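Local coordinates for probable zinc protease PqqL (Escherichia coli, PDB 6OFS), which is a periplasmic protease of the M16 family that probably cleaves peptides or proteins with the help of one bound zinc ion, at residues T640-D645 against L714-D719; W738-S743 against N896-V901; H58-G63 against N122-E127; L50-F55 against A184-F189. One frame throughout, in Å; residues are numbered along the deposited sequence.

Contact 1: T640-D645 against L714-D719; sequences TRYADD and LTRATD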
# COMPACT_ATOMS: atom_id res chain seq x y z
N THR A 640 36.80 -13.84 5.79
CA THR A 640 38.06 -14.51 6.13
C THR A 640 38.18 -14.68 7.65
O THR A 640 38.51 -15.77 8.12
CB THR A 640 39.24 -13.78 5.45
OG1 THR A 640 39.12 -13.92 4.03
CG2 THR A 640 40.60 -14.31 5.88
N ARG A 641 37.89 -13.61 8.41
CA ARG A 641 37.86 -13.54 9.87
C ARG A 641 36.82 -14.51 10.49
O ARG A 641 37.00 -14.96 11.62
CB ARG A 641 37.47 -12.14 10.29
CG ARG A 641 38.59 -11.13 10.33
CD ARG A 641 38.14 -9.91 11.10
NE ARG A 641 37.25 -9.08 10.31
CZ ARG A 641 36.32 -8.27 10.83
NH1 ARG A 641 36.16 -8.20 12.15
NH2 ARG A 641 35.55 -7.54 10.03
N TYR A 642 35.71 -14.77 9.77
CA TYR A 642 34.65 -15.64 10.25
C TYR A 642 34.45 -16.85 9.34
O TYR A 642 34.84 -16.83 8.17
CB TYR A 642 33.32 -14.88 10.44
CG TYR A 642 33.42 -13.65 11.33
CD1 TYR A 642 33.43 -13.78 12.71
CD2 TYR A 642 33.51 -12.37 10.78
CE1 TYR A 642 33.51 -12.65 13.53
CE2 TYR A 642 33.60 -11.24 11.59
CZ TYR A 642 33.60 -11.39 12.97
OH TYR A 642 33.66 -10.28 13.78
N ALA A 643 33.86 -17.91 9.90
CA ALA A 643 33.52 -19.14 9.21
C ALA A 643 32.01 -19.29 9.47
O ALA A 643 31.57 -20.12 10.28
CB ALA A 643 34.32 -20.30 9.80
N ASP A 644 31.23 -18.39 8.85
CA ASP A 644 29.78 -18.31 9.01
C ASP A 644 29.12 -18.02 7.66
O ASP A 644 29.57 -17.13 6.94
CB ASP A 644 29.43 -17.17 10.01
CG ASP A 644 28.19 -17.40 10.86
OD1 ASP A 644 27.08 -17.43 10.29
OD2 ASP A 644 28.33 -17.50 12.10
N ASP A 645 28.05 -18.76 7.33
CA ASP A 645 27.30 -18.59 6.09
C ASP A 645 26.70 -17.19 5.98
O ASP A 645 26.53 -16.68 4.88
CB ASP A 645 26.19 -19.65 5.96
CG ASP A 645 26.60 -20.94 5.27
OD1 ASP A 645 27.25 -20.86 4.19
OD2 ASP A 645 26.26 -22.03 5.78
N LEU A 714 28.61 -14.30 15.25
CA LEU A 714 29.25 -14.95 14.10
C LEU A 714 30.32 -15.94 14.59
O LEU A 714 31.02 -15.66 15.56
CB LEU A 714 29.89 -13.92 13.16
CG LEU A 714 28.96 -12.91 12.48
CD1 LEU A 714 29.77 -11.79 11.86
CD2 LEU A 714 28.07 -13.57 11.44
N THR A 715 30.38 -17.11 13.95
CA THR A 715 31.37 -18.15 14.26
C THR A 715 32.69 -17.60 13.76
O THR A 715 32.80 -17.28 12.58
CB THR A 715 30.98 -19.48 13.55
OG1 THR A 715 29.75 -19.96 14.09
CG2 THR A 715 32.07 -20.56 13.67
N ARG A 716 33.66 -17.45 14.65
CA ARG A 716 34.99 -16.94 14.29
C ARG A 716 35.80 -18.05 13.63
O ARG A 716 35.64 -19.21 14.00
CB ARG A 716 35.71 -16.42 15.54
CG ARG A 716 35.29 -15.01 15.93
CD ARG A 716 34.12 -14.99 16.88
NE ARG A 716 33.96 -13.68 17.49
CZ ARG A 716 32.90 -12.89 17.33
NH1 ARG A 716 31.88 -13.29 16.57
NH2 ARG A 716 32.84 -11.71 17.94
N ALA A 717 36.63 -17.70 12.62
CA ALA A 717 37.50 -18.64 11.91
C ALA A 717 38.55 -19.17 12.89
O ALA A 717 39.18 -18.39 13.61
CB ALA A 717 38.17 -17.97 10.72
N THR A 718 38.68 -20.49 12.97
CA THR A 718 39.58 -21.20 13.87
C THR A 718 41.04 -21.10 13.40
O THR A 718 41.93 -21.19 14.23
CB THR A 718 39.07 -22.66 14.09
OG1 THR A 718 40.05 -23.45 14.77
CG2 THR A 718 38.63 -23.37 12.80
N ASP A 719 41.29 -20.88 12.11
CA ASP A 719 42.65 -20.76 11.58
C ASP A 719 42.94 -19.37 11.07
O ASP A 719 42.06 -18.70 10.52
CB ASP A 719 42.91 -21.76 10.44
CG ASP A 719 42.97 -23.20 10.89
OD1 ASP A 719 43.92 -23.55 11.65
OD2 ASP A 719 42.07 -23.99 10.50
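Tyr642 meets Leu714 through the flat of its ring: Leu714 CD1 lies over the ring centre, 3.8 Å from the Tyr642 centroid and only 8° off the normal, a clear CH-pi contact. A bend at chi2 (90°) folds the Arg716 chain along the tyrosine ring, with the guanidinium plane turned 66° from that of the ring and Arg716 NH1 3.5 Å from Tyr642 CE1. The same Arg716 NH1 donates to Leu714 O at 2.7 Å, which, with the salt bridges of NE to Asp792 and NH2 to Asp787, helps to fix the guanidinium beside the tyrosine. Beneath the tyrosine ring and the guanidinium, the backbones form a single bridge between Tyr642 and Arg716, with Ala717 N bonded to Arg641 O (2.9 Å) and Ala643 N to Thr715 O (3.0 Å). Asp644 adds a side-chain clamp: OD2 uses its anti lone pair to accept Thr715 N at 2.8 Å, and Thr715 OG1 is a weak second donor. One shell further out, Asp644 OD1 pairs with Arg646. The end of helix 629-641 is thus fastened to the loop before strand 721-728 by directional bonds and one aromatic face, the aspartate and arginine charges probably largely balanced by nearby partners.

Contact 2: W738-S743 against N896-V901; sequences WKRYDS and NTYTGV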
# COMPACT_ATOMS: atom_id res chain seq x y z
N TRP A 738 44.04 -7.95 11.84
CA TRP A 738 43.13 -8.18 12.95
C TRP A 738 43.75 -9.19 13.87
O TRP A 738 44.22 -10.24 13.43
CB TRP A 738 41.78 -8.74 12.49
CG TRP A 738 40.81 -7.72 11.98
CD1 TRP A 738 39.84 -7.08 12.70
CD2 TRP A 738 40.59 -7.36 10.61
NE1 TRP A 738 39.05 -6.32 11.87
CE2 TRP A 738 39.50 -6.48 10.58
CE3 TRP A 738 41.21 -7.73 9.40
CZ2 TRP A 738 39.04 -5.89 9.38
CZ3 TRP A 738 40.75 -7.17 8.22
CH2 TRP A 738 39.68 -6.25 8.21
N LYS A 739 43.77 -8.87 15.15
CA LYS A 739 44.28 -9.73 16.20
C LYS A 739 43.08 -9.96 17.10
O LYS A 739 42.39 -9.01 17.45
CB LYS A 739 45.44 -9.05 16.93
CG LYS A 739 46.76 -9.28 16.23
CD LYS A 739 47.94 -8.60 16.93
CE LYS A 739 49.26 -8.78 16.20
NZ LYS A 739 49.71 -10.20 16.16
N ARG A 740 42.77 -11.24 17.37
CA ARG A 740 41.63 -11.65 18.19
C ARG A 740 42.11 -12.22 19.50
O ARG A 740 43.02 -13.05 19.52
CB ARG A 740 40.73 -12.64 17.45
CG ARG A 740 39.27 -12.22 17.47
CD ARG A 740 38.37 -13.33 16.98
NE ARG A 740 38.19 -14.34 18.02
CZ ARG A 740 38.59 -15.61 17.92
NH1 ARG A 740 39.17 -16.04 16.81
NH2 ARG A 740 38.38 -16.45 18.92
N TYR A 741 41.52 -11.75 20.59
CA TYR A 741 41.87 -12.12 21.95
C TYR A 741 40.63 -12.65 22.67
O TYR A 741 39.58 -12.02 22.58
CB TYR A 741 42.41 -10.88 22.69
CG TYR A 741 43.61 -10.23 22.02
CD1 TYR A 741 43.44 -9.19 21.10
CD2 TYR A 741 44.91 -10.63 22.32
CE1 TYR A 741 44.54 -8.58 20.49
CE2 TYR A 741 46.01 -10.03 21.71
CZ TYR A 741 45.83 -9.01 20.79
OH TYR A 741 46.92 -8.42 20.22
N ASP A 742 40.73 -13.81 23.35
CA ASP A 742 39.59 -14.34 24.11
C ASP A 742 39.56 -13.66 25.48
O ASP A 742 40.61 -13.35 26.03
CB ASP A 742 39.64 -15.87 24.26
CG ASP A 742 38.99 -16.68 23.13
OD1 ASP A 742 38.16 -16.10 22.38
OD2 ASP A 742 39.29 -17.89 23.02
N SER A 743 38.35 -13.40 26.00
CA SER A 743 38.18 -12.78 27.32
C SER A 743 37.78 -13.89 28.27
O SER A 743 36.69 -14.47 28.14
CB SER A 743 37.10 -11.70 27.29
OG SER A 743 37.24 -10.82 26.18
N ASN A 896 43.94 -15.75 17.43
CA ASN A 896 44.00 -15.69 15.97
C ASN A 896 44.46 -14.34 15.41
O ASN A 896 44.15 -13.30 15.98
CB ASN A 896 42.64 -16.01 15.36
CG ASN A 896 42.27 -17.47 15.32
OD1 ASN A 896 41.29 -17.90 15.93
ND2 ASN A 896 43.02 -18.25 14.58
N THR A 897 45.17 -14.37 14.27
CA THR A 897 45.58 -13.17 13.54
C THR A 897 45.16 -13.30 12.07
O THR A 897 45.52 -14.28 11.41
CB THR A 897 47.07 -12.79 13.70
OG1 THR A 897 47.88 -13.69 12.95
CG2 THR A 897 47.53 -12.69 15.15
N TYR A 898 44.38 -12.33 11.57
CA TYR A 898 43.95 -12.32 10.17
C TYR A 898 44.55 -11.10 9.47
O TYR A 898 44.41 -9.96 9.95
CB TYR A 898 42.42 -12.39 10.02
CG TYR A 898 41.74 -13.30 11.02
CD1 TYR A 898 41.60 -14.67 10.77
CD2 TYR A 898 41.21 -12.80 12.21
CE1 TYR A 898 40.97 -15.51 11.68
CE2 TYR A 898 40.55 -13.63 13.11
CZ TYR A 898 40.42 -14.98 12.84
OH TYR A 898 39.79 -15.78 13.76
N THR A 899 45.28 -11.35 8.38
CA THR A 899 45.99 -10.32 7.63
C THR A 899 45.49 -10.25 6.20
O THR A 899 45.27 -11.28 5.56
CB THR A 899 47.49 -10.51 7.75
OG1 THR A 899 47.78 -10.69 9.15
CG2 THR A 899 48.29 -9.31 7.22
N GLY A 900 45.28 -9.02 5.74
CA GLY A 900 44.79 -8.74 4.40
C GLY A 900 45.55 -7.61 3.77
O GLY A 900 45.71 -6.54 4.36
N VAL A 901 46.04 -7.85 2.56
CA VAL A 901 46.80 -6.87 1.79
C VAL A 901 46.12 -6.69 0.44
O VAL A 901 45.95 -7.66 -0.30
CB VAL A 901 48.28 -7.30 1.65
CG1 VAL A 901 49.06 -6.33 0.80
CG2 VAL A 901 48.95 -7.44 3.02
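Bent at chi3 (77°) after an extended chi2, the Arg740 side chain brings its guanidinium to Asn896, which, with CG anti to its carbonyl carbon (chi1 -78°), lies alongside the arginine and points the same way. Arg740 NH1 donates to Asn896 OD1 at 3.0 Å and, weakly, to Tyr898 OH at 3.1 Å, while Arg740 NH2 makes a long, weak salt bridge to Asp742 OD1 (3.5 Å). The guanidinium is nearly coplanar with the tyrosine ring, 24° between planes, and the Tyr898 hydroxyl lies at the edge of the guanidinium. Both acceptor residues are also held from outside: Tyr898 OH bonds to Ala717 O, and Asn896 ND2 to Thr718 O and Asn720 OD1. Under these side chains runs an antiparallel ladder joining strands 733-742 and 896-904, neighbours within a mixed five-stranded sheet of order 1-5-2-4-3, the last strand of the chain inserted between the first two. Trp738 and Tyr898 are a hydrogen-bonded pair, linked by Trp738 N to Tyr898 O and by Tyr898 N to Trp738 O, each 2.8 Å. Arg740 N reaches Asn896 O at 2.8 Å. Lys739 and Thr897, the non-hydrogen-bonded pair between, project from the other face, where the Lys739 chain lies alongside Thr897, its CG 3.7 Å from Thr897 CG2. On the Trp738 side, helix 629-641 packs against the sheet, and Arg641 makes a cation-pi contact with the indole.

Contact 3: H58-G63 against N122-E127; sequences HMMFNG and NAATFE. With ZN (zinc ion), chain B.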
# COMPACT_ATOMS: atom_id res chain seq x y z
N HIS A 58 -38.08 -10.36 -25.48
CA HIS A 58 -39.52 -10.44 -25.23
C HIS A 58 -40.12 -11.80 -25.67
O HIS A 58 -40.88 -12.40 -24.92
CB HIS A 58 -40.25 -9.29 -25.95
CG HIS A 58 -40.27 -8.01 -25.18
ND1 HIS A 58 -41.45 -7.47 -24.69
CD2 HIS A 58 -39.24 -7.20 -24.83
CE1 HIS A 58 -41.11 -6.36 -24.07
NE2 HIS A 58 -39.79 -6.15 -24.12
N MET A 59 -39.73 -12.30 -26.88
CA MET A 59 -40.25 -13.54 -27.46
C MET A 59 -39.92 -14.81 -26.67
O MET A 59 -40.55 -15.85 -26.93
CB MET A 59 -39.83 -13.69 -28.92
CG MET A 59 -40.63 -12.82 -29.87
SD MET A 59 -42.43 -12.84 -29.61
CE MET A 59 -42.83 -14.42 -30.26
N MET A 60 -38.98 -14.73 -25.71
CA MET A 60 -38.58 -15.85 -24.84
C MET A 60 -39.69 -16.23 -23.87
O MET A 60 -39.74 -17.37 -23.38
CB MET A 60 -37.30 -15.51 -24.05
CG MET A 60 -36.05 -15.46 -24.90
SD MET A 60 -35.75 -16.90 -25.96
CE MET A 60 -36.27 -16.19 -27.55
N PHE A 61 -40.58 -15.26 -23.61
CA PHE A 61 -41.73 -15.39 -22.73
C PHE A 61 -43.01 -15.64 -23.52
O PHE A 61 -44.07 -15.78 -22.91
CB PHE A 61 -41.83 -14.14 -21.83
CG PHE A 61 -40.64 -14.00 -20.91
CD1 PHE A 61 -40.61 -14.66 -19.68
CD2 PHE A 61 -39.51 -13.29 -21.31
CE1 PHE A 61 -39.49 -14.59 -18.86
CE2 PHE A 61 -38.38 -13.23 -20.49
CZ PHE A 61 -38.38 -13.87 -19.26
N ASN A 62 -42.92 -15.74 -24.87
CA ASN A 62 -44.08 -15.92 -25.74
C ASN A 62 -44.03 -17.19 -26.62
O ASN A 62 -44.51 -17.17 -27.77
CB ASN A 62 -44.33 -14.65 -26.56
CG ASN A 62 -44.81 -13.50 -25.71
OD1 ASN A 62 -44.02 -12.80 -25.07
ND2 ASN A 62 -46.12 -13.27 -25.67
N GLY A 63 -43.52 -18.30 -26.07
CA GLY A 63 -43.52 -19.60 -26.74
C GLY A 63 -42.22 -20.34 -26.94
O GLY A 63 -41.26 -19.81 -27.51
N ASN A 122 -32.41 -22.66 -26.97
CA ASN A 122 -32.54 -23.13 -28.36
C ASN A 122 -33.95 -23.58 -28.82
O ASN A 122 -34.10 -23.93 -30.00
CB ASN A 122 -31.53 -24.28 -28.61
CG ASN A 122 -31.70 -25.52 -27.74
OD1 ASN A 122 -32.76 -25.80 -27.14
ND2 ASN A 122 -30.65 -26.31 -27.69
N ALA A 123 -34.96 -23.62 -27.91
CA ALA A 123 -36.32 -24.10 -28.22
C ALA A 123 -37.40 -23.01 -28.47
O ALA A 123 -38.58 -23.36 -28.60
CB ALA A 123 -36.79 -25.06 -27.13
N ALA A 124 -37.01 -21.72 -28.60
CA ALA A 124 -37.97 -20.65 -28.90
C ALA A 124 -38.60 -20.85 -30.27
O ALA A 124 -37.91 -21.10 -31.26
CB ALA A 124 -37.32 -19.29 -28.81
N THR A 125 -39.92 -20.76 -30.30
CA THR A 125 -40.73 -21.06 -31.48
C THR A 125 -41.07 -19.84 -32.37
O THR A 125 -41.19 -20.04 -33.57
CB THR A 125 -41.97 -21.82 -31.05
OG1 THR A 125 -42.67 -21.08 -30.03
CG2 THR A 125 -41.62 -23.24 -30.55
N PHE A 126 -41.20 -18.62 -31.82
CA PHE A 126 -41.52 -17.40 -32.59
C PHE A 126 -42.78 -17.58 -33.48
O PHE A 126 -42.71 -17.43 -34.71
CB PHE A 126 -40.32 -16.92 -33.45
CG PHE A 126 -39.04 -16.71 -32.69
CD1 PHE A 126 -38.82 -15.54 -31.98
CD2 PHE A 126 -38.05 -17.69 -32.69
CE1 PHE A 126 -37.63 -15.35 -31.26
CE2 PHE A 126 -36.86 -17.49 -31.99
CZ PHE A 126 -36.66 -16.33 -31.27
N GLU A 127 -43.90 -17.96 -32.85
CA GLU A 127 -45.16 -18.19 -33.56
C GLU A 127 -45.70 -16.87 -34.10
O GLU A 127 -45.69 -15.88 -33.37
CB GLU A 127 -46.18 -18.90 -32.65
CG GLU A 127 -45.79 -20.33 -32.27
CD GLU A 127 -45.82 -21.38 -33.36
OE1 GLU A 127 -46.53 -21.18 -34.38
OE2 GLU A 127 -45.15 -22.42 -33.19
ZN ZN B . -38.81 -4.63 -23.04
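Met59 and Met60 both lean on the ring of Phe126, each at a slant, and reach different parts of it. Met59 meets it with the root of its chain: CB is 3.6 Å from Phe126 CE1, and CG follows along the CD1 side. Met60 starts out in the other direction, but bends at chi2 (-51°) and chi3 (103°) turn its end back, so that the methyl CE lies 3.7 Å from Phe126 CZ and 3.5 Å from Ala124 CB. The ring is further hemmed in by Tyr190, edge-to-face, and by Leu186 of helix 183-193. The type I turn from Met59 to Asn62, which includes both methionines, leads to Gly63, whose carbonyl supplies the polar link: Thr125 N donates to Gly63 O at 3.2 Å with a nearly straight N-H, but from above the carbonyl plane, 46° out of it. At the opposite end of the segment His58 turns away from this packing and binds the zinc ion through NE2 at 2.1 Å, while its ND1 bonds to Glu134, a predicted zinc ligand whose side chain Met59 also touches. His58 closes the HxxEH signature of the M16 family, with Glu57 the predicted proton acceptor. With a single backbone hydrogen bond across it, the clasp holds the exit from the metal-binding helix against the loop leading into helix 128-144, the helix that carries Glu134, mainly by apolar contact, and probably helps to keep the helix end and Glu134 in relation.

Contact 4: L50-F55 against A184-F189; sequences LGVAHF and AQLRQF. With ZN (zinc ion), chain B.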
# COMPACT_ATOMS: atom_id res chain seq x y z
N LEU A 50 -32.82 -3.52 -36.52
CA LEU A 50 -32.84 -2.50 -35.46
C LEU A 50 -34.00 -2.68 -34.48
O LEU A 50 -35.14 -2.30 -34.76
CB LEU A 50 -32.77 -1.09 -36.06
CG LEU A 50 -31.59 -0.88 -37.07
CD1 LEU A 50 -31.61 0.49 -37.68
CD2 LEU A 50 -30.26 -1.09 -36.42
N GLY A 51 -33.67 -3.28 -33.34
CA GLY A 51 -34.59 -3.57 -32.25
C GLY A 51 -34.85 -5.05 -32.05
O GLY A 51 -35.52 -5.43 -31.09
N VAL A 52 -34.28 -5.89 -32.95
CA VAL A 52 -34.41 -7.35 -32.99
C VAL A 52 -33.89 -8.04 -31.72
O VAL A 52 -34.60 -8.91 -31.20
CB VAL A 52 -33.81 -7.93 -34.29
CG1 VAL A 52 -33.52 -9.42 -34.16
CG2 VAL A 52 -34.74 -7.68 -35.47
N ALA A 53 -32.71 -7.65 -31.21
CA ALA A 53 -32.14 -8.23 -29.98
C ALA A 53 -33.14 -8.15 -28.81
O ALA A 53 -33.34 -9.15 -28.10
CB ALA A 53 -30.85 -7.54 -29.60
N HIS A 54 -33.81 -6.99 -28.68
CA HIS A 54 -34.81 -6.72 -27.65
C HIS A 54 -36.12 -7.45 -27.96
O HIS A 54 -36.77 -7.96 -27.03
CB HIS A 54 -35.00 -5.21 -27.44
CG HIS A 54 -36.20 -4.83 -26.62
ND1 HIS A 54 -37.31 -4.21 -27.19
CD2 HIS A 54 -36.42 -4.98 -25.30
CE1 HIS A 54 -38.15 -3.99 -26.20
NE2 HIS A 54 -37.66 -4.44 -25.04
N PHE A 55 -36.50 -7.54 -29.25
CA PHE A 55 -37.72 -8.26 -29.63
C PHE A 55 -37.54 -9.73 -29.25
O PHE A 55 -38.45 -10.32 -28.67
CB PHE A 55 -38.03 -8.10 -31.14
CG PHE A 55 -39.49 -8.23 -31.57
CD1 PHE A 55 -40.24 -9.36 -31.24
CD2 PHE A 55 -40.09 -7.25 -32.36
CE1 PHE A 55 -41.57 -9.49 -31.66
CE2 PHE A 55 -41.42 -7.38 -32.78
CZ PHE A 55 -42.14 -8.50 -32.44
N ALA A 184 -39.30 -15.13 -39.18
CA ALA A 184 -38.09 -15.74 -39.75
C ALA A 184 -36.84 -14.92 -39.41
O ALA A 184 -35.81 -15.51 -39.09
CB ALA A 184 -38.23 -15.92 -41.25
N GLN A 185 -36.94 -13.57 -39.44
CA GLN A 185 -35.81 -12.68 -39.11
C GLN A 185 -35.43 -12.77 -37.62
O GLN A 185 -34.24 -12.76 -37.29
CB GLN A 185 -36.10 -11.23 -39.52
CG GLN A 185 -36.19 -11.05 -41.03
CD GLN A 185 -37.09 -9.91 -41.46
OE1 GLN A 185 -37.78 -9.26 -40.66
NE2 GLN A 185 -37.09 -9.65 -42.75
N LEU A 186 -36.45 -12.91 -36.75
CA LEU A 186 -36.29 -13.08 -35.30
C LEU A 186 -35.68 -14.44 -35.05
O LEU A 186 -34.82 -14.57 -34.16
CB LEU A 186 -37.64 -12.97 -34.56
CG LEU A 186 -38.36 -11.63 -34.68
CD1 LEU A 186 -39.79 -11.72 -34.20
CD2 LEU A 186 -37.60 -10.52 -33.98
N ARG A 187 -36.09 -15.46 -35.84
CA ARG A 187 -35.52 -16.79 -35.74
C ARG A 187 -34.04 -16.76 -36.18
O ARG A 187 -33.19 -17.27 -35.45
CB ARG A 187 -36.35 -17.83 -36.51
CG ARG A 187 -36.25 -19.24 -35.91
CD ARG A 187 -37.26 -20.23 -36.49
NE ARG A 187 -38.63 -19.99 -36.02
CZ ARG A 187 -39.61 -19.49 -36.78
NH1 ARG A 187 -39.39 -19.20 -38.06
NH2 ARG A 187 -40.82 -19.30 -36.27
N GLN A 188 -33.73 -16.07 -37.29
CA GLN A 188 -32.37 -15.91 -37.84
C GLN A 188 -31.37 -15.31 -36.85
O GLN A 188 -30.25 -15.83 -36.75
CB GLN A 188 -32.39 -15.12 -39.14
CG GLN A 188 -32.45 -16.01 -40.38
CD GLN A 188 -33.64 -15.72 -41.26
OE1 GLN A 188 -33.79 -14.62 -41.81
NE2 GLN A 188 -34.53 -16.70 -41.41
N PHE A 189 -31.76 -14.24 -36.12
CA PHE A 189 -30.90 -13.58 -35.13
C PHE A 189 -30.67 -14.49 -33.93
O PHE A 189 -29.56 -14.56 -33.40
CB PHE A 189 -31.53 -12.25 -34.67
CG PHE A 189 -30.70 -11.39 -33.74
CD1 PHE A 189 -30.76 -11.58 -32.36
CD2 PHE A 189 -29.94 -10.34 -34.23
CE1 PHE A 189 -30.01 -10.77 -31.50
CE2 PHE A 189 -29.21 -9.51 -33.37
CZ PHE A 189 -29.25 -9.74 -32.01
ZN ZN B . -38.81 -4.63 -23.04
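Leu186 lies over one face of the Phe55 ring, its CD1 4.1 Å from the ring centroid and 27° off the normal, while the Phe189 ring presents a face to the backbone N of Ala53, offset toward its rim. The two rings come from different helices: Phe55 from helix 52-59, which carries the HxxEH zinc-binding motif of M16 peptidases, and Phe189 from helix 183-193. Val52 CG1 approaches Phe189 obliquely, 3.5 Å from CG, the valine and phenylalanine side chains running antiparallel past one another. With chi1 near trans (-175°), Phe189 extends its ring across to Ala53, whose CB meets Phe189 CZ at 3.6 Å. Leu186 divides its branches: while CD1 takes the ring face, CD2 rests 3.8 Å from Phe55 CB and 4.2 Å from Val52 CG1. No hydrogen bond crosses this buried, apolar interface. Around it, Trp193 meets the Phe189 ring, and helix 128-144 packs on Phe55 through Glu134, Arg135 and Ile138. Glu45 accepts hydrogen bonds from Gly51 N and Ala53 N at the start of the motif helix. His54 leaves that helix on the side turned from helix 183-193, and its NE2 binds the zinc ion at 2.3 Å.

How the contacts relate
From the N terminus, contact 4 opens first, at 50-55, and closes only at 184-189; within that long loop contact 3 opens and closes, joining 58-63 to 122-127. Both draw on helix 52-59 and touch the zinc ion, and they meet where Thr125 O accepts a bond from Arg187 NH2. Much later, contact 1 joins the end of helix 629-641 to the loop at 714-719, and contact 2 then pairs strand 733-742 with the C-terminal strand 896-904, in series and without crossing. Their centres are 11 Å apart, with the 714-719 loop bonded to strand 896-904. The two pairs lie on opposite sides of the chain's centre, contact centres at least about 83 Å apart.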